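Local coordinates for lactaldehyde dehydrogenase (Escherichia coli, PDB 2IMP) that catalyses the irreversible NAD-dependent oxidation of L-lactaldehyde to L-lactate and also oxidises glycolaldehyde, serving the degradation of L-fucose and L-rhamnose, at the interface of chains A and B and the interface of chains A and C. Residues are numbered along the deposited sequence; one frame, centred on the assembly and turned at random. Chains: chain A/B/C, Lactaldehyde dehydrogenase.

Chain A meets two different neighbours here, chain B at contact 1 and chain C at contact 2, with about 23 Å between the centres of the C-alpha atoms of the two patches. They have no residue in common, but on chain A the helix 420-429 that starts in contact 2 runs on towards A:Gly433, which receives the strand 470-478 of chain B in contact 1. Both patches belong to two-fold interfaces, and together they tie one subunit to two others of the homotetramer. The centre of contact 1 lies about 13 Å from the catalytic A:Cys285, the centre of contact 2 about 27 Å, which suggests a role in assembly rather than in catalysis for contact 2.

Contact 1: the interface of chains A and B. Residues chain A 433, 448, 450, 452, 464; chain B 138, 472-474.
The backbone amide of B:Val474 donates a nearly straight hydrogen bond to the carbonyl O of A:Gly433 (N to O 2.8 Å). Two residues earlier on the same strand, the carbonyl O of B:Thr472 accepts a bond from the indole NE1 of A:Trp452 at 3.0 Å. That oxygen lies practically in the indole plane, whereas NE1 stands above the carbonyl plane of B:Thr472 (41° out of it). Water 2 joins the same oxygen to the carbonyl O of A:Ala450, at 2.9 Å from each. An alanine in place of A:Trp452 would probably leave the carbonyl of B:Thr472 with its water but without the indole N-H, and the strand less firmly held.

The B:Thr472 side chain crosses that of A:Phe448 at about a right angle. Its chi1 of 60° turns OG1 to the water side, 2.7 Å from water 1, which bridges to the carbonyl O atoms of A:Gly433 and A:Phe448. Methyl CG2 packs 4.0 Å from CD2 of A:Phe448. The ring itself is clamped within chain A, A:His464 CB over the centre of one face and A:Ala450 CB towards the rim of the other. Beyond, A:His464 CD2 and B:Leu138 CD1 meet tip to tip at 3.8 Å. The site places chain B strands 134-142 and 470-478 against chain A loops, strand 452-453 and helix 462-467; the centre of the patch is about 11 Å from the catalytic A:Glu251.

Contact 2: the interface of chains A and C. Residues chain A 417-420, 423; chain C 417-420, 423.
Two backbone hydrogen bonds, related by the two-fold axis, join A:Leu420 to C:Gln418 and C:Leu420 to A:Gln418. In each, the amide N of A:Leu420 or C:Leu420 lies 3.1 Å from the carbonyl O of C:Gln418 or A:Gln418, and the bond is clearly bent, 147° at the hydrogen. The pairing makes a short antiparallel bridge centred on A:Asn419 and C:Asn419, just where the loop of each chain turns into helix 420-429. The first-turn amide of each helix thus finds its acceptor in the other subunit.

Water extends this polar pattern. Water 4 links OD1 of A:Asn419 to the carbonyl O of C:Gln418, at 2.8 Å from the former, and water 3 does the same for C:Asn419 and A:Gln418. The carbonyls of A:Gln418 and C:Gln418 therefore each hold a leucine amide and a water at once. The carboxamide of A:Asn419 is brought to its water with CG anti to the backbone N (chi1 -177°), its OD1 serving as the contact while ND2 stays 3.8 Å from C:Gln418 O. Within each chain the amide of A:Asn419 or C:Asn419 leans weakly on OG1 of A:Thr417 or C:Thr417, which may steady the turn.

Apolar packing lies on the helix side of the bridge. The side chains of A:Leu420 and C:Leu420 cross at about a right angle, with CG anti to the backbone N (chi1 178°), which carries both methyls over the partner's first helical turn. There CD2 of A:Leu420 rests 3.8 Å from CB of C:Ala423, and the twin contact runs from C:Leu420 to A:Ala423. The small alanine side chain probably lets the leucine settle close to the helix. This reciprocal packing, like the bridge, fits the homotetramer. Across the axis, CD1 of A:Leu420 and CD1 of C:Leu420 meet at 3.7 Å.

Contact 1: the interface of chains A and B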
loop_
_atom_site.group_PDB
_atom_site.type_symbol
_atom_site.label_atom_id
_atom_site.label_comp_id
_atom_site.label_asym_id
_atom_site.label_seq_id
_atom_site.Cartn_x
_atom_site.Cartn_y
_atom_site.Cartn_z
ATOM N N GLY A 433 -8.339 -19.611 5.128
ATOM C CA GLY A 433 -7.390 -18.515 5.242
ATOM C C GLY A 433 -6.061 -18.872 4.604
ATOM O O GLY A 433 -5.246 -17.995 4.306
ATOM N N PHE A 448 0.130 -14.449 6.388
ATOM C CA PHE A 448 -0.934 -14.005 7.274
ATOM C C PHE A 448 -1.803 -15.186 7.730
ATOM O O PHE A 448 -2.656 -15.678 6.991
ATOM C CB PHE A 448 -1.801 -12.920 6.603
ATOM C CG PHE A 448 -2.768 -12.225 7.553
ATOM C CD1 PHE A 448 -2.374 -11.869 8.845
ATOM C CD2 PHE A 448 -4.057 -11.886 7.139
ATOM C CE1 PHE A 448 -3.246 -11.191 9.713
ATOM C CE2 PHE A 448 -4.940 -11.209 7.991
ATOM C CZ PHE A 448 -4.530 -10.857 9.288
ATOM N N ALA A 450 -4.623 -16.368 9.361
ATOM C CA ALA A 450 -5.943 -15.923 9.775
ATOM C C ALA A 450 -7.042 -16.910 9.344
ATOM O O ALA A 450 -7.188 -17.213 8.164
ATOM C CB ALA A 450 -6.221 -14.539 9.198
ATOM N N TRP A 452 -10.868 -18.520 8.749
ATOM C CA TRP A 452 -12.230 -18.190 8.366
ATOM C C TRP A 452 -13.233 -18.860 9.329
ATOM O O TRP A 452 -12.854 -19.737 10.107
ATOM C CB TRP A 452 -12.506 -18.690 6.953
ATOM C CG TRP A 452 -11.819 -17.928 5.861
ATOM C CD1 TRP A 452 -10.615 -17.282 5.930
ATOM C CD2 TRP A 452 -12.282 -17.775 4.516
ATOM N NE1 TRP A 452 -10.304 -16.733 4.709
ATOM C CE2 TRP A 452 -11.308 -17.017 3.825
ATOM C CE3 TRP A 452 -13.428 -18.196 3.830
ATOM C CZ2 TRP A 452 -11.444 -16.682 2.471
ATOM C CZ3 TRP A 452 -13.566 -17.859 2.483
ATOM C CH2 TRP A 452 -12.577 -17.106 1.822
ATOM N N HIS A 464 -0.033 -7.712 8.023
ATOM C CA HIS A 464 -1.385 -7.708 8.551
ATOM C C HIS A 464 -1.454 -8.115 10.028
ATOM O O HIS A 464 -2.288 -7.616 10.773
ATOM C CB HIS A 464 -2.270 -8.604 7.688
ATOM C CG HIS A 464 -2.296 -8.189 6.249
ATOM N ND1 HIS A 464 -2.810 -6.979 5.833
ATOM C CD2 HIS A 464 -1.804 -8.791 5.141
ATOM C CE1 HIS A 464 -2.631 -6.850 4.536
ATOM N NE2 HIS A 464 -2.023 -7.933 4.085
ATOM N N LEU B 138 -1.516 -13.710 -1.765
ATOM C CA LEU B 138 -2.532 -13.312 -0.810
ATOM C C LEU B 138 -3.750 -12.658 -1.495
ATOM O O LEU B 138 -3.703 -11.501 -1.928
ATOM C CB LEU B 138 -1.922 -12.369 0.241
ATOM C CG LEU B 138 -2.827 -11.902 1.386
ATOM C CD1 LEU B 138 -1.987 -11.612 2.631
ATOM C CD2 LEU B 138 -3.609 -10.656 0.950
ATOM N N THR B 472 -8.625 -12.516 3.992
ATOM C CA THR B 472 -7.543 -13.031 3.189
ATOM C C THR B 472 -7.457 -14.539 3.013
ATOM O O THR B 472 -7.834 -15.320 3.886
ATOM C CB THR B 472 -6.195 -12.556 3.757
ATOM O OG1 THR B 472 -6.054 -13.041 5.099
ATOM C CG2 THR B 472 -6.133 -11.038 3.777
ATOM N N GLN B 473 -6.990 -14.917 1.831
ATOM C CA GLN B 473 -6.709 -16.301 1.513
ATOM C C GLN B 473 -5.250 -16.377 1.037
ATOM O O GLN B 473 -4.923 -15.920 -0.064
ATOM C CB GLN B 473 -7.631 -16.872 0.422
ATOM C CG GLN B 473 -7.144 -18.255 -0.073
ATOM C CD GLN B 473 -7.963 -18.827 -1.219
ATOM O OE1 GLN B 473 -8.518 -18.087 -2.029
ATOM N NE2 GLN B 473 -8.027 -20.156 -1.301
ATOM N N VAL B 474 -4.379 -16.884 1.901
ATOM C CA VAL B 474 -2.976 -16.996 1.555
ATOM C C VAL B 474 -2.629 -18.326 0.888
ATOM O O VAL B 474 -2.762 -19.401 1.489
ATOM C CB VAL B 474 -2.077 -16.789 2.798
ATOM C CG1 VAL B 474 -0.611 -16.900 2.411
ATOM C CG2 VAL B 474 -2.349 -15.419 3.407
HETATM O O HOH W 1 -5.078 -15.529 5.732
HETATM O O HOH W 2 -8.214 -14.867 6.727
#

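Contact 2: the interface of chains A and C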
loop_
_atom_site.group_PDB
_atom_site.type_symbol
_atom_site.label_atom_id
_atom_site.label_comp_id
_atom_site.label_asym_id
_atom_site.label_seq_id
_atom_site.Cartn_x
_atom_site.Cartn_y
_atom_site.Cartn_z
ATOM N N THR A 417 -1.820 -31.724 -7.120
ATOM C CA THR A 417 -2.161 -31.947 -8.511
ATOM C C THR A 417 -1.134 -31.304 -9.457
ATOM O O THR A 417 -0.279 -30.532 -9.016
ATOM C CB THR A 417 -3.560 -31.356 -8.812
ATOM O OG1 THR A 417 -3.894 -31.546 -10.190
ATOM C CG2 THR A 417 -3.577 -29.867 -8.500
ATOM N N GLN A 418 -1.230 -31.619 -10.742
ATOM C CA GLN A 418 -0.301 -31.063 -11.712
ATOM C C GLN A 418 -0.994 -30.296 -12.862
ATOM O O GLN A 418 -0.341 -29.828 -13.806
ATOM C CB GLN A 418 0.582 -32.184 -12.266
ATOM C CG GLN A 418 1.165 -33.066 -11.159
ATOM C CD GLN A 418 2.114 -34.124 -11.695
ATOM O OE1 GLN A 418 3.261 -34.231 -11.227
ATOM N NE2 GLN A 418 1.656 -34.925 -12.641
ATOM N N ASN A 419 -2.316 -30.171 -12.760
ATOM C CA ASN A 419 -3.095 -29.473 -13.777
ATOM C C ASN A 419 -3.375 -27.973 -13.453
ATOM O O ASN A 419 -3.960 -27.640 -12.418
ATOM C CB ASN A 419 -4.411 -30.221 -14.008
ATOM C CG ASN A 419 -5.262 -29.595 -15.106
ATOM O OD1 ASN A 419 -5.898 -28.556 -14.904
ATOM N ND2 ASN A 419 -5.271 -30.225 -16.278
ATOM N N LEU A 420 -2.940 -27.088 -14.344
ATOM C CA LEU A 420 -3.143 -25.663 -14.130
ATOM C C LEU A 420 -4.594 -25.306 -13.754
ATOM O O LEU A 420 -4.835 -24.593 -12.779
ATOM C CB LEU A 420 -2.722 -24.867 -15.374
ATOM C CG LEU A 420 -2.929 -23.348 -15.305
ATOM C CD1 LEU A 420 -2.139 -22.770 -14.143
ATOM C CD2 LEU A 420 -2.497 -22.703 -16.614
ATOM N N ALA A 423 -5.625 -26.512 -10.134
ATOM C CA ALA A 423 -5.038 -25.651 -9.120
ATOM C C ALA A 423 -5.809 -24.327 -8.962
ATOM O O ALA A 423 -6.211 -23.961 -7.860
ATOM C CB ALA A 423 -3.581 -25.366 -9.468
ATOM N N THR C 417 -0.991 -23.371 -22.655
ATOM C CA THR C 417 -0.729 -24.680 -22.092
ATOM C C THR C 417 -1.740 -25.039 -20.993
ATOM O O THR C 417 -2.513 -24.183 -20.553
ATOM C CB THR C 417 0.699 -24.720 -21.493
ATOM O OG1 THR C 417 0.958 -26.001 -20.910
ATOM C CG2 THR C 417 0.847 -23.650 -20.422
ATOM N N GLN C 418 -1.725 -26.291 -20.554
ATOM C CA GLN C 418 -2.648 -26.724 -19.518
ATOM C C GLN C 418 -1.946 -27.321 -18.276
ATOM O O GLN C 418 -2.600 -27.803 -17.340
ATOM C CB GLN C 418 -3.639 -27.728 -20.112
ATOM C CG GLN C 418 -4.242 -27.239 -21.431
ATOM C CD GLN C 418 -5.293 -28.188 -21.980
ATOM O OE1 GLN C 418 -6.424 -27.765 -22.277
ATOM N NE2 GLN C 418 -4.941 -29.450 -22.149
ATOM N N ASN C 419 -0.615 -27.272 -18.284
ATOM C CA ASN C 419 0.173 -27.803 -17.176
ATOM C C ASN C 419 0.583 -26.737 -16.113
ATOM O O ASN C 419 1.237 -25.738 -16.428
ATOM C CB ASN C 419 1.415 -28.507 -17.730
ATOM C CG ASN C 419 2.264 -29.149 -16.641
ATOM O OD1 ASN C 419 2.989 -28.465 -15.912
ATOM N ND2 ASN C 419 2.174 -30.472 -16.524
ATOM N N LEU C 420 0.182 -26.964 -14.868
ATOM C CA LEU C 420 0.506 -26.025 -13.804
ATOM C C LEU C 420 1.995 -25.631 -13.774
ATOM O O LEU C 420 2.333 -24.448 -13.724
ATOM C CB LEU C 420 0.096 -26.597 -12.439
ATOM C CG LEU C 420 0.426 -25.729 -11.217
ATOM C CD1 LEU C 420 -0.266 -24.381 -11.339
ATOM C CD2 LEU C 420 -0.010 -26.435 -9.942
ATOM N N ALA C 423 3.081 -23.347 -16.811
ATOM C CA ALA C 423 2.608 -21.986 -16.624
ATOM C C ALA C 423 3.486 -21.193 -15.638
ATOM O O ALA C 423 3.963 -20.106 -15.955
ATOM C CB ALA C 423 1.165 -22.005 -16.133
HETATM O O HOH W 3 2.239 -29.042 -13.293
HETATM O O HOH W 4 -5.085 -26.743 -16.855
#